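Local coordinates for putative endonuclease/exonuclease/phosphatase family protein (PDB 3G6S), which probably hydrolyses phosphodiester bonds of nucleic acids, as a nuclease-like member of the DNase I-like superfamily, at residues V42-E46 with V135-F139; F173-D177 with E221-F225; F52-R56 with Y78-F82; C237-A241 with H251-L255. All coordinates share one frame; numbering follows the deposited sequence.

Contact 1: V42-E46 with V135-F139; sequences VGMQE and VNTHF
Asn136 and Gln45 meet between the two sheets of the DNase I-like sandwich, on strands 131-138 and 41-45, one from each sheet. The short segments run nearly parallel, 15° apart, and their axes approach to 6.6 Å. Gly43 CA lies over one face of the Asn136 amide, 3.2 Å from Asn136 OD1. With CG anti to the backbone N (chi1 -174°), the Asn136 side chain carries the amide to the facing strand, where its two ends take different partners. Asn136 ND2 donates to Met44 O over 2.9 Å; this oxygen lies almost in the amide plane of the asparagine, whereas the nitrogen stands well above the carbonyl plane of the selenomethionine. At the other end, Gln45 NE2 gives Asn136 OD1 a weak hydrogen bond of 2.9 Å, with the two amide planes turned 51° apart. Gln45 bends at its second torsion, and its CG comes within 3.4 Å of Thr137 O. Farther along, Glu46 CG touches the edge of the imidazole, 3.6 Å from His138 NE2, and the carboxylate lies nearly coplanar with that ring. The polar end of Glu46 is held mainly by Asn10. Gln45 CB approaches the same ring obliquely, 3.8 Å from His138 CD2. Thr170 OG1 also bonds Asn136 OD1, Ala79 O accepts a second bond from Asn136 ND2, and Thr8 OG1 pairs with Gln45 NE2. Each polar atom of the buried asparagine amide therefore has two partners, which fixes the amide's rotation and satisfies it between the sheets.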
loop_
_atom_site.group_PDB
_atom_site.type_symbol
_atom_site.label_atom_id
_atom_site.label_comp_id
_atom_site.label_asym_id
_atom_site.label_seq_id
_atom_site.Cartn_x
_atom_site.Cartn_y
_atom_site.Cartn_z
ATOM N N VAL A 42 -3.773 6.414 -2.418
ATOM C CA VAL A 42 -2.511 5.996 -1.833
ATOM C C VAL A 42 -2.706 5.016 -0.686
ATOM O O VAL A 42 -3.482 5.274 0.227
ATOM C CB VAL A 42 -1.733 7.207 -1.265
ATOM C CG1 VAL A 42 -0.331 6.776 -0.861
ATOM C CG2 VAL A 42 -1.688 8.327 -2.271
ATOM N N GLY A 43 -2.006 3.890 -0.741
ATOM C CA GLY A 43 -2.076 2.927 0.338
ATOM C C GLY A 43 -0.736 3.065 1.030
ATOM O O GLY A 43 0.298 2.838 0.403
HETATM N N MSE A 44 -0.726 3.455 2.299
HETATM C CA MSE A 44 0.532 3.638 3.020
HETATM C C MSE A 44 0.695 2.636 4.151
HETATM O O MSE A 44 -0.287 2.187 4.730
HETATM C CB MSE A 44 0.595 5.055 3.588
HETATM C CG MSE A 44 0.451 6.136 2.539
HETATM SE SE MSE A 44 0.252 7.931 3.286
HETATM C CE MSE A 44 1.939 8.678 2.771
ATOM N N GLN A 45 1.935 2.277 4.465
ATOM C CA GLN A 45 2.172 1.339 5.555
ATOM C C GLN A 45 2.968 2.005 6.685
ATOM O O GLN A 45 3.533 3.086 6.498
ATOM C CB GLN A 45 2.916 0.100 5.046
ATOM C CG GLN A 45 2.254 -0.621 3.868
ATOM C CD GLN A 45 2.440 0.122 2.547
ATOM O OE1 GLN A 45 3.505 0.680 2.292
ATOM N NE2 GLN A 45 1.416 0.104 1.692
ATOM N N GLU A 46 3.004 1.353 7.849
ATOM C CA GLU A 46 3.715 1.857 9.032
ATOM C C GLU A 46 3.284 3.271 9.427
ATOM O O GLU A 46 4.116 4.154 9.609
ATOM C CB GLU A 46 5.238 1.841 8.805
ATOM C CG GLU A 46 5.845 0.468 8.525
ATOM C CD GLU A 46 7.370 0.448 8.630
ATOM O OE1 GLU A 46 8.001 -0.480 8.065
ATOM O OE2 GLU A 46 7.945 1.351 9.287
ATOM N N VAL A 135 -7.195 -2.404 -1.893
ATOM C CA VAL A 135 -6.790 -3.146 -0.710
ATOM C C VAL A 135 -5.338 -2.782 -0.443
ATOM O O VAL A 135 -4.498 -2.869 -1.336
ATOM C CB VAL A 135 -6.924 -4.678 -0.911
ATOM C CG1 VAL A 135 -6.493 -5.412 0.359
ATOM C CG2 VAL A 135 -8.366 -5.030 -1.230
ATOM N N ASN A 136 -5.063 -2.355 0.785
ATOM C CA ASN A 136 -3.730 -1.950 1.203
ATOM C C ASN A 136 -3.330 -2.790 2.395
ATOM O O ASN A 136 -4.089 -2.915 3.354
ATOM C CB ASN A 136 -3.733 -0.482 1.607
ATOM C CG ASN A 136 -2.353 0.020 1.909
ATOM O OD1 ASN A 136 -1.437 -0.150 1.095
ATOM N ND2 ASN A 136 -2.180 0.650 3.074
ATOM N N THR A 137 -2.133 -3.356 2.358
ATOM C CA THR A 137 -1.724 -4.204 3.460
ATOM C C THR A 137 -0.230 -4.117 3.792
ATOM O O THR A 137 0.523 -3.452 3.086
ATOM C CB THR A 137 -2.126 -5.662 3.137
ATOM O OG1 THR A 137 -1.773 -6.518 4.227
ATOM C CG2 THR A 137 -1.435 -6.128 1.872
ATOM N N HIS A 138 0.178 -4.781 4.876
ATOM C CA HIS A 138 1.582 -4.832 5.328
ATOM C C HIS A 138 1.856 -6.246 5.844
ATOM O O HIS A 138 1.347 -6.628 6.892
ATOM C CB HIS A 138 1.833 -3.839 6.469
ATOM C CG HIS A 138 3.283 -3.595 6.747
ATOM N ND1 HIS A 138 4.284 -4.330 6.149
ATOM C CD2 HIS A 138 3.902 -2.674 7.522
ATOM C CE1 HIS A 138 5.462 -3.866 6.542
ATOM N NE2 HIS A 138 5.258 -2.864 7.373
ATOM N N PHE A 139 2.656 -7.017 5.106
ATOM C CA PHE A 139 2.983 -8.403 5.468
ATOM C C PHE A 139 4.069 -8.573 6.535
ATOM O O PHE A 139 4.818 -7.641 6.834
ATOM C CB PHE A 139 3.401 -9.172 4.210
ATOM C CG PHE A 139 2.247 -9.716 3.410
ATOM C CD1 PHE A 139 1.021 -9.062 3.382
ATOM C CD2 PHE A 139 2.398 -10.871 2.653
ATOM C CE1 PHE A 139 -0.032 -9.557 2.614
ATOM C CE2 PHE A 139 1.347 -11.367 1.885
ATOM C CZ PHE A 139 0.135 -10.709 1.866
#

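Contact 2: F173-D177 with E221-F225; sequences FNVTD and EKIDF
The backbones of 173-177 and 221-225 pass close to each other, nearest at Val175 and Ile223 with CA atoms 5.0 Å apart, and share one direct hydrogen bond, Phe173 N to Ile223 O at 3.0 Å. Beyond it the backbones meet through CA-H...O contacts. Ile223 CA points its hydrogen at Val175 O over 3.2 Å, and Thr176 CA does the same toward Lys222 O. A water molecule closes the far end, accepting from Asp177 N at 3.0 Å and donating to Lys222 O at 2.6 Å. Among the side chains, Phe173 and Phe225 meet obliquely, with centroids 5.8 Å apart, planes at 73°, and the closest approach between Phe173 CD1 and Phe225 CD2 at 3.6 Å. The Phe225 ring also turns its edge to the loop: Val175 O lies in the ring plane, 3.3 Å from Phe225 CE2. Phe139, Phe227 and Tyr182 extend this aromatic packing. Toward the surface, the methyl CG2 of Thr176 rests against Glu221 CB. The loop follows strand 167-172, at the end of the sandwich where DNase I-like enzymes have their active site. Val175 O and Lys222 O, two acceptors facing each other, are each met by polarised C-H groups, and the second also by the water, which probably offsets their mutual repulsion.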
loop_
_atom_site.group_PDB
_atom_site.type_symbol
_atom_site.label_atom_id
_atom_site.label_comp_id
_atom_site.label_asym_id
_atom_site.label_seq_id
_atom_site.Cartn_x
_atom_site.Cartn_y
_atom_site.Cartn_z
ATOM N N PHE A 173 5.308 -6.060 1.263
ATOM C CA PHE A 173 5.247 -7.483 1.484
ATOM C C PHE A 173 6.483 -8.083 2.148
ATOM O O PHE A 173 6.505 -9.277 2.459
ATOM C CB PHE A 173 4.958 -8.175 0.156
ATOM C CG PHE A 173 3.688 -7.713 -0.486
ATOM C CD1 PHE A 173 3.620 -6.460 -1.102
ATOM C CD2 PHE A 173 2.536 -8.502 -0.420
ATOM C CE1 PHE A 173 2.422 -5.992 -1.642
ATOM C CE2 PHE A 173 1.327 -8.049 -0.955
ATOM C CZ PHE A 173 1.267 -6.784 -1.569
ATOM N N ASN A 174 7.503 -7.261 2.364
ATOM C CA ASN A 174 8.730 -7.723 2.996
ATOM C C ASN A 174 9.393 -8.889 2.287
ATOM O O ASN A 174 10.010 -9.739 2.923
ATOM C CB ASN A 174 8.483 -8.120 4.451
ATOM C CG ASN A 174 8.388 -6.933 5.365
ATOM O OD1 ASN A 174 9.253 -6.049 5.355
ATOM N ND2 ASN A 174 7.346 -6.909 6.185
ATOM N N VAL A 175 9.241 -8.956 0.972
ATOM C CA VAL A 175 9.873 -10.021 0.196
ATOM C C VAL A 175 10.067 -9.537 -1.227
ATOM O O VAL A 175 9.517 -8.509 -1.629
ATOM C CB VAL A 175 9.025 -11.325 0.184
ATOM C CG1 VAL A 175 9.127 -12.018 1.533
ATOM C CG2 VAL A 175 7.571 -11.012 -0.142
ATOM N N THR A 176 10.874 -10.250 -1.990
ATOM C CA THR A 176 11.073 -9.835 -3.357
ATOM C C THR A 176 10.183 -10.701 -4.230
ATOM O O THR A 176 9.358 -11.469 -3.726
ATOM C CB THR A 176 12.540 -10.002 -3.797
ATOM O OG1 THR A 176 12.924 -11.382 -3.695
ATOM C CG2 THR A 176 13.443 -9.148 -2.931
ATOM N N ASP A 177 10.354 -10.565 -5.538
ATOM C CA ASP A 177 9.575 -11.328 -6.499
ATOM C C ASP A 177 10.029 -12.780 -6.486
ATOM O O ASP A 177 9.358 -13.653 -7.029
ATOM C CB ASP A 177 9.747 -10.720 -7.895
ATOM C CG ASP A 177 11.204 -10.622 -8.318
ATOM O OD1 ASP A 177 12.045 -10.178 -7.499
ATOM O OD2 ASP A 177 11.509 -10.980 -9.476
ATOM N N GLU A 221 16.723 -3.932 -2.611
ATOM C CA GLU A 221 15.707 -4.820 -3.134
ATOM C C GLU A 221 14.354 -4.137 -3.222
ATOM O O GLU A 221 14.114 -3.098 -2.596
ATOM C CB GLU A 221 15.561 -6.042 -2.241
ATOM C CG GLU A 221 16.864 -6.682 -1.828
ATOM C CD GLU A 221 16.631 -7.893 -0.957
ATOM O OE1 GLU A 221 15.742 -7.822 -0.070
ATOM O OE2 GLU A 221 17.341 -8.908 -1.148
ATOM N N LYS A 222 13.471 -4.744 -4.007
ATOM C CA LYS A 222 12.115 -4.247 -4.187
ATOM C C LYS A 222 11.209 -5.136 -3.346
ATOM O O LYS A 222 11.069 -6.319 -3.633
ATOM C CB LYS A 222 11.713 -4.331 -5.663
ATOM C CG LYS A 222 10.259 -3.993 -5.927
ATOM C CD LYS A 222 10.022 -3.765 -7.408
ATOM C CE LYS A 222 8.700 -3.034 -7.663
ATOM N NZ LYS A 222 7.515 -3.839 -7.248
ATOM N N ILE A 223 10.610 -4.576 -2.301
ATOM C CA ILE A 223 9.732 -5.349 -1.438
ATOM C C ILE A 223 8.339 -4.767 -1.388
ATOM O O ILE A 223 7.480 -5.262 -0.658
ATOM C CB ILE A 223 10.271 -5.435 -0.005
ATOM C CG1 ILE A 223 10.389 -4.036 0.595
ATOM C CG2 ILE A 223 11.629 -6.126 -0.019
ATOM C CD1 ILE A 223 10.963 -4.018 1.991
ATOM N N ASP A 224 8.115 -3.707 -2.156
ATOM C CA ASP A 224 6.804 -3.069 -2.195
ATOM C C ASP A 224 6.193 -3.312 -3.562
ATOM O O ASP A 224 6.865 -3.169 -4.571
ATOM C CB ASP A 224 6.945 -1.571 -1.896
ATOM C CG ASP A 224 7.473 -1.312 -0.476
ATOM O OD1 ASP A 224 8.688 -1.058 -0.314
ATOM O OD2 ASP A 224 6.671 -1.387 0.485
ATOM N N PHE A 225 4.921 -3.687 -3.605
ATOM C CA PHE A 225 4.293 -3.973 -4.893
ATOM C C PHE A 225 2.888 -3.428 -5.076
ATOM O O PHE A 225 2.182 -3.106 -4.116
ATOM C CB PHE A 225 4.218 -5.489 -5.128
ATOM C CG PHE A 225 5.531 -6.197 -5.005
ATOM C CD1 PHE A 225 6.260 -6.547 -6.142
ATOM C CD2 PHE A 225 6.035 -6.528 -3.745
ATOM C CE1 PHE A 225 7.479 -7.220 -6.031
ATOM C CE2 PHE A 225 7.249 -7.199 -3.613
ATOM C CZ PHE A 225 7.977 -7.550 -4.756
HETATM O O HOH W 1 11.290 -7.717 -5.818
#

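Contact 3: F52-R56 with Y78-F82; sequences FQDLR and YAPLF
The ring of Phe52 takes Tyr78 over one face and Pro80 CB at its edge, while Phe82 comes up obliquely, and together the three rings form an aromatic cluster between helix 49-58 and the outer side of the seven-stranded sheet. This is a helix-on-sheet layer of the DNase I-like alpha/beta sandwich. Phe52 and Tyr78 make an offset stack, centroids 5.0 Å apart and planes only 16° from parallel, with Phe52 CD1 and Tyr78 CD1 4.1 Å apart. With CG anti to the backbone N (chi1 -178°), the Phe52 ring is directed toward the sheet. Pro80 CB abuts the ring's edge, 3.6 Å from Phe52 CE1. Against Phe82 the planes stand at 55°, and the shortest approach is Phe52 CE1 to Phe82 CZ at 3.5 Å. One turn farther along the helix, Leu55 brings its CB to 3.6 Å from Phe82 CZ, obliquely to the ring. Val47 touches Phe52, Leu55 and Pro80 and so adds to the apolar packing. The neighbouring Leu81 extends the other way, onto Ala134 and Asn136 of the opposite sheet, so segment 78-82 serves both the helix layer and the sandwich interior. At the exposed end of the interface Arg56 uses its aliphatic part, while its guanidinium has a long, weak ion pair with Asp63 and Gln53 OE1 in plane at its edge. Arg56 CG meets the edge of Phe82, 4.1 Å from CE2.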
loop_
_atom_site.group_PDB
_atom_site.type_symbol
_atom_site.label_atom_id
_atom_site.label_comp_id
_atom_site.label_asym_id
_atom_site.label_seq_id
_atom_site.Cartn_x
_atom_site.Cartn_y
_atom_site.Cartn_z
ATOM N N PHE A 52 -0.970 9.550 11.139
ATOM C CA PHE A 52 -2.192 9.500 10.373
ATOM C C PHE A 52 -2.823 10.886 10.433
ATOM O O PHE A 52 -3.258 11.422 9.415
ATOM C CB PHE A 52 -3.138 8.474 10.970
ATOM C CG PHE A 52 -4.410 8.319 10.203
ATOM C CD1 PHE A 52 -4.432 7.622 9.001
ATOM C CD2 PHE A 52 -5.592 8.859 10.684
ATOM C CE1 PHE A 52 -5.620 7.461 8.288
ATOM C CE2 PHE A 52 -6.783 8.706 9.979
ATOM C CZ PHE A 52 -6.797 8.002 8.778
ATOM N N GLN A 53 -2.863 11.469 11.630
ATOM C CA GLN A 53 -3.444 12.803 11.813
ATOM C C GLN A 53 -2.688 13.885 11.039
ATOM O O GLN A 53 -3.300 14.821 10.528
ATOM C CB GLN A 53 -3.486 13.180 13.300
ATOM C CG GLN A 53 -4.584 12.481 14.099
ATOM C CD GLN A 53 -5.984 12.723 13.519
ATOM O OE1 GLN A 53 -6.352 12.157 12.482
ATOM N NE2 GLN A 53 -6.765 13.571 14.187
ATOM N N ASP A 54 -1.364 13.769 10.958
ATOM C CA ASP A 54 -0.592 14.757 10.222
ATOM C C ASP A 54 -0.932 14.678 8.742
ATOM O O ASP A 54 -1.005 15.701 8.061
ATOM C CB ASP A 54 0.911 14.541 10.397
ATOM C CG ASP A 54 1.371 14.771 11.813
ATOM O OD1 ASP A 54 0.734 15.580 12.529
ATOM O OD2 ASP A 54 2.381 14.149 12.211
ATOM N N LEU A 55 -1.130 13.460 8.237
ATOM C CA LEU A 55 -1.462 13.289 6.827
ATOM C C LEU A 55 -2.783 13.987 6.518
ATOM O O LEU A 55 -2.890 14.719 5.531
ATOM C CB LEU A 55 -1.566 11.805 6.449
ATOM C CG LEU A 55 -0.324 11.037 5.963
ATOM C CD1 LEU A 55 0.666 11.975 5.275
ATOM C CD2 LEU A 55 0.343 10.359 7.140
ATOM N N ARG A 56 -3.787 13.766 7.363
ATOM C CA ARG A 56 -5.080 14.393 7.156
ATOM C C ARG A 56 -4.932 15.916 7.148
ATOM O O ARG A 56 -5.571 16.610 6.351
ATOM C CB ARG A 56 -6.068 13.961 8.246
ATOM C CG ARG A 56 -6.421 12.478 8.203
ATOM C CD ARG A 56 -7.432 12.089 9.273
ATOM N NE ARG A 56 -8.563 13.006 9.324
ATOM C CZ ARG A 56 -9.360 13.282 8.294
ATOM N NH1 ARG A 56 -9.160 12.708 7.116
ATOM N NH2 ARG A 56 -10.357 14.146 8.441
ATOM N N TYR A 78 -1.039 1.830 11.350
ATOM C CA TYR A 78 -2.164 1.796 10.431
ATOM C C TYR A 78 -1.639 1.343 9.078
ATOM O O TYR A 78 -0.432 1.369 8.821
ATOM C CB TYR A 78 -2.737 3.197 10.222
ATOM C CG TYR A 78 -3.530 3.781 11.363
ATOM C CD1 TYR A 78 -4.841 4.210 11.161
ATOM C CD2 TYR A 78 -2.964 3.953 12.626
ATOM C CE1 TYR A 78 -5.573 4.795 12.180
ATOM C CE2 TYR A 78 -3.691 4.537 13.658
ATOM C CZ TYR A 78 -4.997 4.953 13.422
ATOM O OH TYR A 78 -5.739 5.521 14.423
ATOM N N ALA A 79 -2.558 0.950 8.206
ATOM C CA ALA A 79 -2.231 0.566 6.826
ATOM C C ALA A 79 -3.389 1.220 6.074
ATOM O O ALA A 79 -4.167 0.558 5.402
ATOM C CB ALA A 79 -2.261 -0.945 6.678
ATOM N N PRO A 80 -3.489 2.554 6.172
ATOM C CA PRO A 80 -4.529 3.384 5.562
ATOM C C PRO A 80 -4.490 3.636 4.067
ATOM O O PRO A 80 -3.479 3.425 3.400
ATOM C CB PRO A 80 -4.405 4.685 6.340
ATOM C CG PRO A 80 -2.903 4.836 6.431
ATOM C CD PRO A 80 -2.407 3.407 6.710
ATOM N N LEU A 81 -5.636 4.091 3.570
ATOM C CA LEU A 81 -5.842 4.440 2.177
ATOM C C LEU A 81 -6.297 5.896 2.120
ATOM O O LEU A 81 -7.278 6.271 2.760
ATOM C CB LEU A 81 -6.928 3.552 1.559
ATOM C CG LEU A 81 -6.470 2.175 1.074
ATOM C CD1 LEU A 81 -7.678 1.292 0.851
ATOM C CD2 LEU A 81 -5.643 2.324 -0.201
ATOM N N PHE A 82 -5.570 6.722 1.379
ATOM C CA PHE A 82 -5.955 8.120 1.225
ATOM C C PHE A 82 -6.429 8.329 -0.202
ATOM O O PHE A 82 -5.831 7.809 -1.143
ATOM C CB PHE A 82 -4.785 9.053 1.551
ATOM C CG PHE A 82 -4.543 9.218 3.022
ATOM C CD1 PHE A 82 -3.973 8.192 3.765
ATOM C CD2 PHE A 82 -4.932 10.385 3.679
ATOM C CE1 PHE A 82 -3.790 8.320 5.147
ATOM C CE2 PHE A 82 -4.754 10.526 5.067
ATOM C CZ PHE A 82 -4.183 9.488 5.799
#

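Contact 4: C237-A241 with H251-L255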
loop_
_atom_site.group_PDB
_atom_site.type_symbol
_atom_site.label_atom_id
_atom_site.label_comp_id
_atom_site.label_asym_id
_atom_site.label_seq_id
_atom_site.Cartn_x
_atom_site.Cartn_y
_atom_site.Cartn_z
ATOM N N CYS A 237 4.639 3.007 -14.666
ATOM C CA CYS A 237 5.072 2.862 -13.294
ATOM C C CYS A 237 6.328 3.674 -13.054
ATOM O O CYS A 237 7.193 3.787 -13.925
ATOM C CB CYS A 237 5.364 1.397 -12.981
ATOM S SG CYS A 237 3.915 0.436 -12.541
ATOM N N GLU A 238 6.431 4.241 -11.865
ATOM C CA GLU A 238 7.604 5.013 -11.533
ATOM C C GLU A 238 7.979 4.831 -10.075
ATOM O O GLU A 238 7.120 4.773 -9.195
ATOM C CB GLU A 238 7.369 6.491 -11.813
ATOM C CG GLU A 238 8.549 7.354 -11.412
ATOM C CD GLU A 238 8.215 8.826 -11.395
ATOM O OE1 GLU A 238 7.791 9.357 -12.448
ATOM O OE2 GLU A 238 8.379 9.454 -10.326
ATOM N N ILE A 239 9.276 4.727 -9.831
ATOM C CA ILE A 239 9.786 4.592 -8.478
ATOM C C ILE A 239 10.878 5.644 -8.394
ATOM O O ILE A 239 12.006 5.410 -8.813
ATOM C CB ILE A 239 10.377 3.187 -8.231
ATOM C CG1 ILE A 239 9.279 2.127 -8.379
ATOM C CG2 ILE A 239 10.983 3.112 -6.840
ATOM C CD1 ILE A 239 9.782 0.702 -8.247
ATOM N N PRO A 240 10.543 6.835 -7.879
ATOM C CA PRO A 240 11.510 7.929 -7.756
ATOM C C PRO A 240 12.671 7.597 -6.835
ATOM O O PRO A 240 12.481 7.028 -5.755
ATOM C CB PRO A 240 10.661 9.081 -7.231
ATOM C CG PRO A 240 9.618 8.374 -6.402
ATOM C CD PRO A 240 9.239 7.220 -7.308
ATOM N N ALA A 241 13.882 7.937 -7.268
ATOM C CA ALA A 241 15.062 7.675 -6.450
ATOM C C ALA A 241 14.997 8.533 -5.193
ATOM O O ALA A 241 14.513 9.664 -5.216
ATOM C CB ALA A 241 16.334 7.988 -7.231
ATOM N N HIS A 251 11.902 3.999 2.635
ATOM C CA HIS A 251 11.360 3.321 1.465
ATOM C C HIS A 251 11.136 4.302 0.315
ATOM O O HIS A 251 11.093 5.520 0.513
ATOM C CB HIS A 251 10.012 2.672 1.774
ATOM C CG HIS A 251 10.105 1.364 2.491
ATOM N ND1 HIS A 251 10.360 1.270 3.842
ATOM C CD2 HIS A 251 9.919 0.097 2.053
ATOM C CE1 HIS A 251 10.322 0.000 4.207
ATOM N NE2 HIS A 251 10.055 -0.732 3.141
ATOM N N ASN A 252 10.998 3.754 -0.888
ATOM C CA ASN A 252 10.713 4.547 -2.072
ATOM C C ASN A 252 9.275 4.224 -2.487
ATOM O O ASN A 252 8.885 3.068 -2.555
ATOM C CB ASN A 252 11.658 4.198 -3.224
ATOM C CG ASN A 252 12.957 5.000 -3.188
ATOM O OD1 ASN A 252 13.050 6.040 -2.518
ATOM N ND2 ASN A 252 13.959 4.533 -3.929
ATOM N N PRO A 253 8.458 5.244 -2.755
ATOM C CA PRO A 253 7.069 5.005 -3.164
ATOM C C PRO A 253 7.021 4.454 -4.587
ATOM O O PRO A 253 7.939 4.684 -5.382
ATOM C CB PRO A 253 6.449 6.393 -3.079
ATOM C CG PRO A 253 7.602 7.264 -3.527
ATOM C CD PRO A 253 8.770 6.682 -2.763
ATOM N N GLN A 254 5.957 3.723 -4.907
ATOM C CA GLN A 254 5.799 3.180 -6.252
ATOM C C GLN A 254 4.518 3.733 -6.868
ATOM O O GLN A 254 3.419 3.392 -6.425
ATOM C CB GLN A 254 5.712 1.653 -6.227
ATOM C CG GLN A 254 5.952 1.036 -7.602
ATOM C CD GLN A 254 5.383 -0.372 -7.764
ATOM O OE1 GLN A 254 5.452 -1.205 -6.858
ATOM N NE2 GLN A 254 4.832 -0.643 -8.940
ATOM N N LEU A 255 4.647 4.586 -7.882
ATOM C CA LEU A 255 3.460 5.147 -8.525
ATOM C C LEU A 255 3.018 4.289 -9.705
ATOM O O LEU A 255 3.816 3.562 -10.290
ATOM C CB LEU A 255 3.713 6.579 -9.009
ATOM C CG LEU A 255 4.381 7.550 -8.028
ATOM C CD1 LEU A 255 4.175 8.986 -8.516
ATOM C CD2 LEU A 255 3.790 7.391 -6.640
#
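Gln254 has its CG anti to the backbone N (chi1 -163°) and Ile239 its CG1 anti to the carbonyl carbon (chi1 -63°), and these settings bring Gln254 CG to 3.6 Å from Ile239 CG1. The extended Gln254 chain runs on past the isoleucine, leaving NE2 3.9 Å from Cys237 SG, while its OE1 takes a weak hydrogen bond from Lys222. The other branch of Ile239, CG2, lies 3.8 Å from Asn252 CB, the two side chains crossing at about a right angle. The Asn252 amide finds its strongest partner in Glu242. Farther along, two proline rings meet, Pro240 CG 3.7 Å from Pro253 CG, and Pro240 CD sits 3.4 Å from Pro253 O. The backbones are locked by Glu238 and Leu255, with Glu238 N donating to Leu255 O at 3.1 Å and Leu255 N to Glu238 O at 2.8 Å. Paired in this way, Glu238 and Leu255 form an antiparallel hydrogen-bonded pair, joining strands 233-239 and 254-260 as consecutive neighbours in the seven-stranded sheet of the DNase I-like sandwich.

Overall arrangement
From the N terminus, strand 41-45 opens contact 1 and leads into helix 49-58, which opens contact 3. Contact 3 closes first, at 78-82, bringing strand 81-84 beside strand 41-45, and its loop falls within the 88 residues that separate the halves of contact 1. Strand 131-138 then completes contact 1, which packs one sheet on the other. Contacts 2 and 4 follow in series: one closes a 43-residue span between the loop after strand 167-172 and the start of strand 224-228, the other a nine-residue span between neighbouring strands. None cross. Contact 1 touches contacts 2 and 3, and contact 2 touches contact 4, whereas contacts 2 and 3 lie on opposite sides of the chain's centre.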